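3,4-dihydroxybenzoate decarboxylase (Enterobacter cloacae, PDB 5NY5) catalyses the decarboxylation of 3,4-dihydroxybenzoate to catechol and the reverse para-carboxylation of catechols, as a prenylated-FMN-dependent UbiD-family enzyme that also binds a metal ion. Local coordinates at residues 13-18 and 79-84; 33-38 and 136-141; 261-266 and 313-318; 400-405 and 462-467. All blocks are in the same frame, centred on the assembly; numbering follows the deposited sequence.

Contact 1: residues 13-18 and 79-84; sequences ALLQRH and RERAAL
Arg-81 is the first residue of 79-84 to meet the other helix, and it does so with the methylene part of its chain: Arg-81 CD lies 3.7 Å from CD1 of Leu-15, the two side chains crossing at about a right angle. The arginine chain is bent at chi2 and chi3, and its guanidinium is engaged by Gly-55 O, Gly-74 O and His-21, which leaves the aliphatic stem to Leu-15. One turn further on, Leu-84 has the largest share of the contact. Its CG stands anti to the backbone N (chi1 170°), and its side chain and that of His-18 reach toward each other, tip to tip. Leu-84 CD1 sits 3.6 Å from the centroid of the His-18 ring, only 19° off the ring normal, which is the geometry of a CH-pi contact over the face; Leu-84 CD2 covers the CG side of the ring, 3.5 Å from His-18 CG. Leu-84 CD2 also stays 4.3 Å from Leu-15 CD2, a looser apolar touch. The carbonyl takes part too, with Leu-84 O 3.6 Å from Leu-14 CD2. No hydrogen bond joins the segments: this is packing between the end of helix 8-16, with the loop residue His-18 after it, and helix 79-84, within the UbiD N-terminal domain.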
# COMPACT_ATOMS: atom_id res chain seq x y z
N ALA A 13 -48.51 29.98 -3.12
CA ALA A 13 -48.83 31.32 -2.65
C ALA A 13 -47.76 31.85 -1.71
O ALA A 13 -47.44 33.04 -1.73
CB ALA A 13 -50.20 31.32 -1.96
N LEU A 14 -47.18 30.97 -0.88
CA LEU A 14 -46.10 31.39 -0.00
C LEU A 14 -44.85 31.75 -0.80
O LEU A 14 -44.16 32.71 -0.47
CB LEU A 14 -45.79 30.30 1.02
CG LEU A 14 -44.60 30.57 1.94
CD1 LEU A 14 -44.78 31.87 2.69
CD2 LEU A 14 -44.38 29.42 2.90
N LEU A 15 -44.56 30.98 -1.85
CA LEU A 15 -43.39 31.28 -2.67
C LEU A 15 -43.53 32.62 -3.37
O LEU A 15 -42.54 33.34 -3.55
CB LEU A 15 -43.16 30.17 -3.69
CG LEU A 15 -42.88 28.77 -3.13
CD1 LEU A 15 -42.49 27.83 -4.26
CD2 LEU A 15 -41.80 28.82 -2.07
N GLN A 16 -44.75 32.98 -3.77
CA GLN A 16 -44.95 34.25 -4.46
C GLN A 16 -44.64 35.44 -3.55
O GLN A 16 -44.28 36.51 -4.04
CB GLN A 16 -46.37 34.33 -5.01
CG GLN A 16 -46.60 33.41 -6.20
CD GLN A 16 -48.06 33.23 -6.54
OE1 GLN A 16 -48.91 33.18 -5.65
NE2 GLN A 16 -48.37 33.12 -7.83
N ARG A 17 -44.77 35.26 -2.24
CA ARG A 17 -44.40 36.31 -1.30
C ARG A 17 -42.89 36.42 -1.10
O ARG A 17 -42.44 37.31 -0.39
CB ARG A 17 -45.09 36.09 0.05
CG ARG A 17 -46.61 36.08 -0.04
CD ARG A 17 -47.27 36.39 1.31
NE ARG A 17 -47.15 35.30 2.27
CZ ARG A 17 -47.99 34.27 2.34
NH1 ARG A 17 -49.01 34.18 1.49
NH2 ARG A 17 -47.81 33.32 3.25
N HIS A 18 -42.11 35.53 -1.72
CA HIS A 18 -40.65 35.57 -1.66
C HIS A 18 -40.14 35.52 -3.09
O HIS A 18 -39.95 34.44 -3.66
CB HIS A 18 -40.09 34.42 -0.83
CG HIS A 18 -40.51 34.46 0.61
ND1 HIS A 18 -39.72 35.00 1.60
CD2 HIS A 18 -41.63 34.02 1.22
CE1 HIS A 18 -40.34 34.89 2.76
NE2 HIS A 18 -41.50 34.30 2.56
N ARG A 79 -32.63 23.78 -1.49
CA ARG A 79 -32.66 23.60 -0.04
C ARG A 79 -33.25 24.83 0.64
O ARG A 79 -34.00 24.70 1.62
CB ARG A 79 -31.26 23.31 0.49
CG ARG A 79 -31.19 23.20 2.01
CD ARG A 79 -29.79 22.85 2.50
NE ARG A 79 -29.61 21.41 2.63
CZ ARG A 79 -29.59 20.77 3.79
NH1 ARG A 79 -29.74 21.44 4.92
NH2 ARG A 79 -29.43 19.46 3.82
N GLU A 80 -32.94 26.02 0.13
CA GLU A 80 -33.55 27.23 0.66
C GLU A 80 -35.06 27.21 0.47
O GLU A 80 -35.82 27.51 1.40
CB GLU A 80 -32.95 28.47 -0.00
CG GLU A 80 -31.58 28.89 0.53
CD GLU A 80 -30.45 28.02 0.00
OE1 GLU A 80 -30.60 27.45 -1.10
OE2 GLU A 80 -29.41 27.90 0.69
N ARG A 81 -35.51 26.85 -0.73
CA ARG A 81 -36.94 26.81 -1.00
C ARG A 81 -37.66 25.82 -0.09
O ARG A 81 -38.74 26.11 0.43
CB ARG A 81 -37.19 26.47 -2.47
CG ARG A 81 -38.64 26.16 -2.80
CD ARG A 81 -39.02 26.63 -4.19
NE ARG A 81 -38.42 25.83 -5.26
CZ ARG A 81 -37.37 26.21 -5.97
NH1 ARG A 81 -36.78 27.37 -5.74
NH2 ARG A 81 -36.90 25.42 -6.93
N ALA A 82 -37.06 24.65 0.12
CA ALA A 82 -37.66 23.67 1.02
C ALA A 82 -37.70 24.18 2.45
O ALA A 82 -38.68 23.96 3.17
CB ALA A 82 -36.90 22.35 0.94
N ALA A 83 -36.65 24.88 2.88
CA ALA A 83 -36.64 25.42 4.24
C ALA A 83 -37.67 26.52 4.41
O ALA A 83 -38.33 26.61 5.45
CB ALA A 83 -35.24 25.93 4.58
N LEU A 84 -37.84 27.36 3.39
CA LEU A 84 -38.87 28.39 3.44
C LEU A 84 -40.26 27.78 3.44
O LEU A 84 -41.16 28.26 4.14
CB LEU A 84 -38.69 29.35 2.26
CG LEU A 84 -39.79 30.37 1.99
CD1 LEU A 84 -39.96 31.32 3.17
CD2 LEU A 84 -39.47 31.14 0.72

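Contact 2: residues 33-38 and 136-141; sequences AELAGV and PAPTNT
Ala-33 and Thr-139 form the polar, close-fitting end of this contact. The amide N of Ala-33 is 3.1 Å from Thr-139 O, with 136° at the hydrogen, and approaches that carbonyl tilted 27° from its plane. A second, weak bond runs from Ala-33 N to Thr-139 OG1 at 2.9 Å, bent to 123°. The first torsion of Thr-139 sets OG1 between its backbone N and carbonyl carbon, and the hydroxyl is also hydrogen-bonded to Asn-32 OD1. One N-H is thus shared by two oxygens of a single residue. Next to it, the methyl of Ala-36 points at the loop, Ala-36 CB lying 3.3 Å from Asn-140 O and 3.7 Å from Asn-140 CA.

Ala-33 is the N-cap of helix 34-42, so the loop 136-141, which leads from helix 131-134 to strand 148-157, is tied to the start of a helix of the UbiD N-terminal domain. The loop itself falls in the sequence range of the Rift-related, FMN-binding-type domain, and the side chain of Asn-140 lies about 9 Å from that of Arg-171, a residue that binds prenylated FMN, which is absent from this apo model.

The fit is looser where Leu-35 CD2 stays 4.3 Å from Pro-138 CB, a purely apolar touch; Leu-35 also packs on Phe-60 and Ile-71. Across the helix start a water fills in for direct contact, donating to both Ala-33 O and Asn-140 O. Met-479 of a second subunit packs on Ala-33, and Phe-478 of that subunit on Asn-140.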
# COMPACT_ATOMS: atom_id res chain seq x y z
N ALA A 33 -39.57 16.27 -24.21
CA ALA A 33 -38.17 16.70 -24.19
C ALA A 33 -38.00 18.21 -23.99
O ALA A 33 -37.24 18.63 -23.12
CB ALA A 33 -37.46 16.26 -25.47
N GLU A 34 -38.68 19.02 -24.80
CA GLU A 34 -38.47 20.47 -24.75
C GLU A 34 -38.71 21.02 -23.35
O GLU A 34 -37.97 21.88 -22.87
CB GLU A 34 -39.37 21.17 -25.76
CG GLU A 34 -39.51 22.67 -25.52
CD GLU A 34 -40.08 23.41 -26.71
OE1 GLU A 34 -39.30 23.77 -27.62
OE2 GLU A 34 -41.30 23.64 -26.75
N LEU A 35 -39.75 20.51 -22.67
CA LEU A 35 -40.06 20.99 -21.33
C LEU A 35 -38.88 20.83 -20.38
O LEU A 35 -38.45 21.79 -19.73
CB LEU A 35 -41.29 20.25 -20.80
CG LEU A 35 -41.88 20.72 -19.47
CD1 LEU A 35 -41.78 22.20 -19.39
CD2 LEU A 35 -43.33 20.30 -19.35
N ALA A 36 -38.32 19.62 -20.30
CA ALA A 36 -37.18 19.39 -19.42
C ALA A 36 -35.96 20.16 -19.89
O ALA A 36 -35.19 20.67 -19.08
CB ALA A 36 -36.88 17.90 -19.33
N GLY A 37 -35.76 20.24 -21.21
CA GLY A 37 -34.62 20.97 -21.73
C GLY A 37 -34.61 22.42 -21.31
O GLY A 37 -33.54 23.01 -21.09
N VAL A 38 -35.79 23.03 -21.20
CA VAL A 38 -35.88 24.41 -20.75
C VAL A 38 -35.49 24.52 -19.28
O VAL A 38 -34.63 25.34 -18.91
CB VAL A 38 -37.29 24.97 -21.00
CG1 VAL A 38 -37.45 26.32 -20.33
CG2 VAL A 38 -37.55 25.08 -22.48
N PRO A 136 -50.74 15.47 -19.63
CA PRO A 136 -49.51 15.64 -20.43
C PRO A 136 -48.26 15.24 -19.66
O PRO A 136 -47.48 16.07 -19.18
CB PRO A 136 -49.54 17.13 -20.77
CG PRO A 136 -50.20 17.75 -19.58
CD PRO A 136 -51.22 16.75 -19.09
N ALA A 137 -48.05 13.94 -19.52
CA ALA A 137 -46.87 13.44 -18.83
C ALA A 137 -45.63 13.78 -19.65
O ALA A 137 -45.56 13.41 -20.83
CB ALA A 137 -46.98 11.94 -18.61
N PRO A 138 -44.64 14.45 -19.08
CA PRO A 138 -43.48 14.86 -19.86
C PRO A 138 -42.44 13.75 -19.98
O PRO A 138 -42.43 12.79 -19.21
CB PRO A 138 -42.91 16.05 -19.07
CG PRO A 138 -43.72 16.12 -17.78
CD PRO A 138 -44.52 14.87 -17.68
N THR A 139 -41.58 13.90 -20.98
CA THR A 139 -40.40 13.08 -21.14
C THR A 139 -39.18 13.95 -20.87
O THR A 139 -39.07 15.06 -21.41
CB THR A 139 -40.32 12.48 -22.54
OG1 THR A 139 -40.07 13.52 -23.49
CG2 THR A 139 -41.62 11.78 -22.89
N ASN A 140 -38.27 13.46 -20.02
CA ASN A 140 -37.11 14.26 -19.66
C ASN A 140 -36.11 14.36 -20.80
O ASN A 140 -35.57 15.44 -21.07
CB ASN A 140 -36.45 13.70 -18.40
CG ASN A 140 -37.02 14.30 -17.13
OD1 ASN A 140 -36.39 15.15 -16.50
ND2 ASN A 140 -38.21 13.87 -16.75
N THR A 141 -35.83 13.25 -21.47
CA THR A 141 -34.90 13.22 -22.59
C THR A 141 -35.55 12.50 -23.76
O THR A 141 -36.47 11.70 -23.58
CB THR A 141 -33.59 12.50 -22.23
OG1 THR A 141 -33.85 11.11 -22.01
CG2 THR A 141 -32.97 13.10 -20.98
O HOH W 1 -34.69 16.85 -23.00

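Contact 3: residues 261-266 and 313-318; sequences AEIIIE and NHAILQ
The first torsion of Glu-262 places CG beside its own backbone N, and a chi2 of -78° then bends the chain; the carboxylate that results meets the backbone of Ile-316. The bond from Ile-316 N to Glu-262 OE1 is short, 2.6 Å, and nearly straight, 175° at the hydrogen. It reaches OE1 on the anti side, 34° out of the carboxylate plane. Nearer its backbone, Glu-262 CB lies 3.3 Å from Ile-316 O, so the glutamate lies against both polar groups of one residue while bonding to the amide alone. The other oxygen, OE2, forms a salt bridge with Arg-9 of helix 8-16, and a charged partner there would be expected to stabilise the buried carboxylate in its ionised form.

Ile-263 supplies the apolar half. Ile-263 CG1 touches Ala-315 CB at 3.7 Å. Beyond it, Ile-263 CD1, carried outward by an extended chi2, lies 3.8 Å from Ile-316 O and 4.0 Å from Leu-317 CD1; the isoleucine and leucine side chains cross obliquely. Met-210 and Met-311, from the strands on the two flanks of 263-269, also pack on Ile-263.

No backbone-to-backbone hydrogen bond links the two segments, in keeping with their membership of different sheets: 263-269 belongs to the antiparallel sheet of the Rift-related domain, 316-319 to the four-stranded mixed sheet with 22-25, 57-60 and 70-73. Where 263-269 pairs with strand 204-210, Glu-262 and Ile-263 both face Met-210, the arrangement of a classic beta bulge.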
# COMPACT_ATOMS: atom_id res chain seq x y z
N ALA A 261 -55.04 16.69 -2.79
CA ALA A 261 -54.13 16.51 -3.90
C ALA A 261 -54.66 17.20 -5.16
O ALA A 261 -55.83 17.57 -5.26
CB ALA A 261 -53.91 15.02 -4.18
N GLU A 262 -53.77 17.37 -6.13
CA GLU A 262 -54.15 17.95 -7.41
C GLU A 262 -54.73 16.91 -8.35
O GLU A 262 -55.81 17.10 -8.93
CB GLU A 262 -52.95 18.65 -8.05
CG GLU A 262 -52.57 19.97 -7.41
CD GLU A 262 -53.49 21.11 -7.82
OE1 GLU A 262 -53.98 21.09 -8.97
OE2 GLU A 262 -53.72 22.01 -6.99
N ILE A 263 -54.03 15.79 -8.53
CA ILE A 263 -54.45 14.72 -9.43
C ILE A 263 -54.33 13.39 -8.71
O ILE A 263 -53.38 13.17 -7.94
CB ILE A 263 -53.61 14.71 -10.73
CG1 ILE A 263 -53.63 16.08 -11.39
CG2 ILE A 263 -54.14 13.66 -11.70
CD1 ILE A 263 -52.91 16.12 -12.71
N ILE A 264 -55.29 12.50 -8.94
CA ILE A 264 -55.30 11.15 -8.39
C ILE A 264 -55.45 10.17 -9.54
O ILE A 264 -56.28 10.36 -10.43
CB ILE A 264 -56.43 10.95 -7.37
CG1 ILE A 264 -56.38 12.03 -6.28
CG2 ILE A 264 -56.34 9.56 -6.74
CD1 ILE A 264 -55.14 11.96 -5.44
N ILE A 265 -54.65 9.11 -9.51
CA ILE A 265 -54.79 7.99 -10.43
C ILE A 265 -55.16 6.77 -9.60
O ILE A 265 -54.37 6.32 -8.77
CB ILE A 265 -53.52 7.74 -11.25
CG1 ILE A 265 -53.13 9.00 -12.03
CG2 ILE A 265 -53.72 6.58 -12.20
CD1 ILE A 265 -51.89 8.82 -12.88
N GLU A 266 -56.36 6.25 -9.82
CA GLU A 266 -56.83 5.05 -9.14
C GLU A 266 -56.67 3.86 -10.07
O GLU A 266 -57.25 3.84 -11.16
CB GLU A 266 -58.29 5.19 -8.70
CG GLU A 266 -58.53 6.28 -7.67
CD GLU A 266 -59.98 6.35 -7.24
OE1 GLU A 266 -60.77 5.48 -7.65
OE2 GLU A 266 -60.33 7.29 -6.48
N ASN A 313 -60.37 21.19 -10.24
CA ASN A 313 -60.56 22.10 -11.36
C ASN A 313 -59.25 22.77 -11.73
O ASN A 313 -58.58 23.36 -10.88
CB ASN A 313 -61.61 23.15 -11.00
CG ASN A 313 -63.00 22.57 -10.87
OD1 ASN A 313 -63.29 21.49 -11.39
ND2 ASN A 313 -63.88 23.28 -10.16
N HIS A 314 -58.89 22.67 -13.01
CA HIS A 314 -57.63 23.20 -13.53
C HIS A 314 -56.44 22.58 -12.79
O HIS A 314 -55.59 23.27 -12.22
CB HIS A 314 -57.61 24.73 -13.45
CG HIS A 314 -56.67 25.37 -14.42
ND1 HIS A 314 -56.17 26.65 -14.24
CD2 HIS A 314 -56.14 24.92 -15.57
CE1 HIS A 314 -55.37 26.95 -15.24
NE2 HIS A 314 -55.33 25.92 -16.07
N ALA A 315 -56.40 21.25 -12.80
CA ALA A 315 -55.45 20.51 -11.99
C ALA A 315 -54.02 20.77 -12.44
O ALA A 315 -53.70 20.74 -13.63
CB ALA A 315 -55.75 19.02 -12.06
N ILE A 316 -53.15 21.04 -11.47
CA ILE A 316 -51.73 21.23 -11.73
C ILE A 316 -51.05 19.86 -11.78
O ILE A 316 -51.24 19.03 -10.89
CB ILE A 316 -51.09 22.11 -10.65
CG1 ILE A 316 -51.75 23.49 -10.63
CG2 ILE A 316 -49.60 22.23 -10.86
CD1 ILE A 316 -51.37 24.33 -9.44
N LEU A 317 -50.28 19.63 -12.83
CA LEU A 317 -49.47 18.41 -12.95
C LEU A 317 -48.08 18.71 -12.41
O LEU A 317 -47.33 19.49 -13.01
CB LEU A 317 -49.42 17.92 -14.39
CG LEU A 317 -48.64 16.63 -14.62
CD1 LEU A 317 -49.12 15.55 -13.67
CD2 LEU A 317 -48.78 16.16 -16.06
N GLN A 318 -47.73 18.09 -11.29
CA GLN A 318 -46.43 18.29 -10.65
C GLN A 318 -45.52 17.11 -10.94
O GLN A 318 -45.93 15.95 -10.82
CB GLN A 318 -46.58 18.47 -9.14
CG GLN A 318 -45.26 18.64 -8.41
CD GLN A 318 -45.43 18.87 -6.92
OE1 GLN A 318 -46.50 18.63 -6.37
NE2 GLN A 318 -44.38 19.33 -6.27

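Contact 4: residues 400-405 and 462-467; sequences LVDEDV and DCTVPW
Cys-463 N donates to Leu-400 O at 2.9 Å, the backbone bond that accompanies the parallel bridge between Leu-400 and Asp-462. Further along, a side-chain bond joins the segments: Val-465 N meets Asp-402 OD2 at 2.9 Å, 165° at the hydrogen, on the syn lone pair. A water reinforces the link, accepting from Asp-402 N and donating to Asp-402 OD2 and Cys-463 O; a glycerol, probably from crystallisation, is weakly bonded to OD2.

Within 462-467 an Asx turn shapes the exit from the strand. Asp-462 OD2 accepts from Thr-464 OG1 (2.7 Å) through its syn lone pair, and from Thr-464 N, which stands above the carboxylate plane, 48° out of it. The neighbouring strands 397-401 and 455-462 are parallel members of the five-stranded mixed sheet in the UbiD C-terminal domain.

Van der Waals contacts lie alongside. The CG2 methyl of Thr-464 rests 3.6 Å from Leu-400 CB, whereas Leu-400 CD1 is 3.8 Å from Asp-462 OD2, the side chains of Leu-400 and Asp-462 crossing at a slant. The apolar pair Val-401 CG1 and Cys-463 CB is farther apart, at 4.3 Å; Ala-416 and Met-417 of helix 410-419 pack on Val-401 and Cys-463 respectively.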
# COMPACT_ATOMS: atom_id res chain seq x y z
N LEU A 400 -14.57 14.50 6.05
CA LEU A 400 -14.63 15.04 7.40
C LEU A 400 -13.98 16.41 7.42
O LEU A 400 -12.84 16.57 6.97
CB LEU A 400 -13.91 14.11 8.38
CG LEU A 400 -14.34 12.64 8.43
CD1 LEU A 400 -13.25 11.80 9.07
CD2 LEU A 400 -15.63 12.50 9.20
N VAL A 401 -14.69 17.41 7.95
CA VAL A 401 -14.18 18.76 8.08
C VAL A 401 -14.52 19.28 9.48
O VAL A 401 -15.36 18.72 10.18
CB VAL A 401 -14.73 19.72 7.00
CG1 VAL A 401 -14.34 19.25 5.62
CG2 VAL A 401 -16.24 19.81 7.12
N ASP A 402 -13.86 20.36 9.86
CA ASP A 402 -14.05 20.97 11.17
C ASP A 402 -15.19 21.98 11.14
O ASP A 402 -15.80 22.24 10.10
CB ASP A 402 -12.76 21.63 11.65
CG ASP A 402 -11.64 20.63 11.85
OD1 ASP A 402 -11.76 19.79 12.77
OD2 ASP A 402 -10.65 20.69 11.10
N GLU A 403 -15.48 22.57 12.30
CA GLU A 403 -16.63 23.46 12.43
C GLU A 403 -16.43 24.81 11.75
O GLU A 403 -17.40 25.55 11.60
CB GLU A 403 -16.96 23.67 13.91
CG GLU A 403 -15.92 24.46 14.70
CD GLU A 403 -14.75 23.61 15.16
OE1 GLU A 403 -14.45 22.59 14.50
OE2 GLU A 403 -14.12 23.96 16.18
N ASP A 404 -15.21 25.15 11.34
CA ASP A 404 -14.96 26.40 10.64
C ASP A 404 -14.94 26.23 9.13
O ASP A 404 -14.37 27.06 8.42
CB ASP A 404 -13.65 27.03 11.13
CG ASP A 404 -12.44 26.18 10.82
OD1 ASP A 404 -12.60 24.98 10.53
OD2 ASP A 404 -11.31 26.72 10.88
N VAL A 405 -15.56 25.17 8.62
CA VAL A 405 -15.64 24.90 7.19
C VAL A 405 -17.11 24.83 6.81
O VAL A 405 -17.87 24.06 7.42
CB VAL A 405 -14.91 23.60 6.81
CG1 VAL A 405 -15.17 23.25 5.35
CG2 VAL A 405 -13.43 23.73 7.06
N ASP A 462 -10.21 12.32 5.48
CA ASP A 462 -10.15 13.01 6.77
C ASP A 462 -9.46 14.35 6.56
O ASP A 462 -8.23 14.44 6.52
CB ASP A 462 -9.42 12.16 7.80
CG ASP A 462 -9.29 12.86 9.14
OD1 ASP A 462 -8.41 12.47 9.93
OD2 ASP A 462 -10.07 13.80 9.41
N CYS A 463 -10.26 15.41 6.45
CA CYS A 463 -9.74 16.76 6.28
C CYS A 463 -9.86 17.58 7.55
O CYS A 463 -9.89 18.81 7.48
CB CYS A 463 -10.46 17.46 5.13
SG CYS A 463 -10.39 16.55 3.60
N THR A 464 -9.94 16.93 8.70
CA THR A 464 -9.95 17.62 9.98
C THR A 464 -8.52 17.84 10.45
O THR A 464 -7.63 17.04 10.19
CB THR A 464 -10.74 16.83 11.03
OG1 THR A 464 -10.03 15.63 11.38
CG2 THR A 464 -12.10 16.45 10.49
N VAL A 465 -8.32 18.95 11.14
CA VAL A 465 -6.99 19.27 11.67
C VAL A 465 -6.69 18.32 12.83
O VAL A 465 -7.53 18.17 13.73
CB VAL A 465 -6.94 20.72 12.13
CG1 VAL A 465 -5.56 21.07 12.65
CG2 VAL A 465 -7.32 21.64 10.99
N PRO A 466 -5.54 17.65 12.84
CA PRO A 466 -5.17 16.84 14.00
C PRO A 466 -5.20 17.67 15.27
O PRO A 466 -4.80 18.83 15.27
CB PRO A 466 -3.75 16.37 13.66
CG PRO A 466 -3.67 16.43 12.18
CD PRO A 466 -4.53 17.59 11.77
N TRP A 467 -5.71 17.06 16.35
CA TRP A 467 -5.93 17.80 17.59
C TRP A 467 -4.69 18.56 18.03
O TRP A 467 -4.79 19.71 18.48
CB TRP A 467 -6.39 16.84 18.69
CG TRP A 467 -6.29 17.45 20.04
CD1 TRP A 467 -5.27 17.30 20.94
CD2 TRP A 467 -7.24 18.32 20.66
NE1 TRP A 467 -5.54 18.02 22.08
CE2 TRP A 467 -6.74 18.65 21.93
CE3 TRP A 467 -8.48 18.84 20.26
CZ2 TRP A 467 -7.43 19.49 22.80
CZ3 TRP A 467 -9.15 19.67 21.13
CH2 TRP A 467 -8.63 19.99 22.38
O HOH W 2 -11.25 20.98 8.70

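In the fold
Contacts 1 to 3 cluster around the N-terminal and Rift-related domains, with centres 18 to 24 Å apart, whereas contact 4 lies in the C-terminal domain, its centre about 47 Å from that of contact 3 and on the opposite side of the chain's centre. Contacts 2 and 3 touch directly: Pro-136 O is 3.4 Å from Leu-317 CD2. Contacts 1 and 2 alternate along the sequence, and helix 8-16, which supplies 13-18 to contact 1, also sends Arg-9 to Glu-262 in contact 3. Of the four, contact 2 comes nearest the residues known to bind the cofactor; contacts 1, 3 and 4 lie away from them. Contacts 2 and 4 both touch a second subunit.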